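Local coordinates for protein early endosome antigen 1 (Homo sapiens, PDB 3MJH) that probably tethers early endosomes for fusion as a Rab5 effector, its N-terminal zinc finger docking onto a partner protein, at residues F6-C11 / F22-A27. Sequence-based numbering, arbitrary orientation.
Sequences FICPQC and FKHYEA. With ZN (zinc ion), chain G.
With SG anti to the backbone N in Cys-8 (chi1 174°) and CG likewise anti in His-24 (chi1 157°), sulfur and imidazole nitrogen meet at zinc, while Cys-11 brings its SG in from the crowded position between N and carbonyl carbon (chi1 65°). This is the centre of a Cys2His2 zinc finger: the CxxC turn supplies two sulfurs, helix 18-28 gives His-24, and His-29 completes the site. Cys-8 SG and Cys-11 SG each sit 2.3 Å from ZN, and His-24 NE2 binds it at 2.0 Å, so the metal itself joins loop to helix. Cys-8 SG lies at the edge of the imidazole, close to its plane and 3.4 Å from His-24 NE2. The backbone N-H of Gln-10 adds a weak hydrogen bond to the same sulfur, which may temper its negative charge. The Tyr-25 ring meets Cys-8 SG through CD1, 4.0 Å away, in an oblique sulfur-aromatic contact, and its hydroxyl hydrogen-bonds a basic side chain of the partner protein's chain. In Gln-10 the first torsion sets CG anti to the carbonyl carbon and the chain then bends at chi2, the amide plane steeply inclined to the phenol ring; CG itself lies 3.9 Å from Tyr-25 CE1.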
# COMPACT_ATOMS: atom_id res chain seq x y z
N PHE B 6 -16.21 -0.92 -1.77
CA PHE B 6 -16.20 0.48 -2.16
C PHE B 6 -16.49 1.40 -0.96
O PHE B 6 -17.48 2.12 -0.92
CB PHE B 6 -17.13 0.69 -3.36
CG PHE B 6 -16.84 -0.24 -4.52
CD1 PHE B 6 -15.71 -0.06 -5.32
CD2 PHE B 6 -17.68 -1.32 -4.79
CE1 PHE B 6 -15.43 -0.93 -6.38
CE2 PHE B 6 -17.42 -2.20 -5.84
CZ PHE B 6 -16.30 -2.01 -6.64
N ILE B 7 -15.58 1.35 0.01
CA ILE B 7 -15.63 2.19 1.22
C ILE B 7 -15.10 3.60 0.95
O ILE B 7 -14.04 3.77 0.33
CB ILE B 7 -14.79 1.60 2.38
CG1 ILE B 7 -15.22 0.17 2.67
CG2 ILE B 7 -14.92 2.45 3.64
CD1 ILE B 7 -14.11 -0.66 3.23
N CYS B 8 -15.83 4.59 1.42
CA CYS B 8 -15.36 5.97 1.39
C CYS B 8 -14.31 6.15 2.47
O CYS B 8 -14.61 5.98 3.65
CB CYS B 8 -16.52 6.94 1.59
SG CYS B 8 -16.00 8.65 1.73
N PRO B 9 -13.07 6.48 2.08
CA PRO B 9 -12.03 6.68 3.11
C PRO B 9 -12.27 7.86 4.07
O PRO B 9 -11.68 7.90 5.15
CB PRO B 9 -10.74 6.87 2.29
CG PRO B 9 -11.19 7.26 0.94
CD PRO B 9 -12.53 6.62 0.72
N GLN B 10 -13.16 8.79 3.71
CA GLN B 10 -13.44 9.96 4.53
C GLN B 10 -14.43 9.72 5.67
O GLN B 10 -14.24 10.22 6.79
CB GLN B 10 -13.93 11.12 3.65
CG GLN B 10 -12.81 11.88 2.98
CD GLN B 10 -12.18 12.91 3.91
OE1 GLN B 10 -12.88 13.76 4.47
NE2 GLN B 10 -10.86 12.84 4.08
N CYS B 11 -15.50 8.99 5.39
CA CYS B 11 -16.50 8.72 6.43
C CYS B 11 -16.74 7.23 6.65
O CYS B 11 -17.58 6.86 7.45
CB CYS B 11 -17.81 9.45 6.12
SG CYS B 11 -18.63 8.88 4.65
N PHE B 22 -17.88 7.16 -6.21
CA PHE B 22 -17.51 8.41 -6.88
C PHE B 22 -18.60 9.46 -6.71
O PHE B 22 -18.31 10.61 -6.38
CB PHE B 22 -17.28 8.20 -8.38
CG PHE B 22 -15.92 7.65 -8.72
CD1 PHE B 22 -14.80 8.48 -8.71
CD2 PHE B 22 -15.77 6.32 -9.08
CE1 PHE B 22 -13.55 7.97 -9.04
CE2 PHE B 22 -14.52 5.81 -9.41
CZ PHE B 22 -13.41 6.64 -9.39
N LYS B 23 -19.85 9.06 -6.99
CA LYS B 23 -21.03 9.90 -6.76
C LYS B 23 -21.08 10.41 -5.32
O LYS B 23 -21.17 11.62 -5.09
CB LYS B 23 -22.33 9.13 -7.07
CG LYS B 23 -22.71 9.08 -8.55
CD LYS B 23 -24.01 8.26 -8.78
CE LYS B 23 -24.41 8.28 -10.27
NZ LYS B 23 -25.71 7.59 -10.56
N HIS B 24 -21.03 9.49 -4.36
CA HIS B 24 -21.08 9.86 -2.94
C HIS B 24 -19.98 10.86 -2.60
O HIS B 24 -20.26 11.91 -2.03
CB HIS B 24 -20.95 8.63 -2.03
CG HIS B 24 -20.45 8.96 -0.66
ND1 HIS B 24 -21.28 9.45 0.33
CD2 HIS B 24 -19.21 8.92 -0.12
CE1 HIS B 24 -20.57 9.67 1.42
NE2 HIS B 24 -19.31 9.36 1.17
N TYR B 25 -18.74 10.54 -2.96
CA TYR B 25 -17.59 11.39 -2.63
C TYR B 25 -17.73 12.82 -3.17
O TYR B 25 -17.49 13.79 -2.45
CB TYR B 25 -16.28 10.77 -3.14
CG TYR B 25 -15.04 11.34 -2.48
CD1 TYR B 25 -14.44 10.69 -1.40
CD2 TYR B 25 -14.47 12.54 -2.92
CE1 TYR B 25 -13.30 11.20 -0.78
CE2 TYR B 25 -13.34 13.07 -2.30
CZ TYR B 25 -12.76 12.39 -1.23
OH TYR B 25 -11.65 12.89 -0.62
N GLU B 26 -18.13 12.95 -4.43
CA GLU B 26 -18.26 14.28 -5.04
C GLU B 26 -19.40 15.12 -4.45
O GLU B 26 -19.32 16.36 -4.43
CB GLU B 26 -18.41 14.16 -6.56
CG GLU B 26 -17.12 13.75 -7.28
CD GLU B 26 -15.96 14.71 -7.02
OE1 GLU B 26 -14.84 14.23 -6.73
OE2 GLU B 26 -16.17 15.95 -7.12
N ALA B 27 -20.44 14.46 -3.96
CA ALA B 27 -21.58 15.14 -3.35
C ALA B 27 -21.31 15.58 -1.91
O ALA B 27 -21.92 16.53 -1.43
CB ALA B 27 -22.80 14.25 -3.40
ZN ZN G . -17.87 9.57 2.62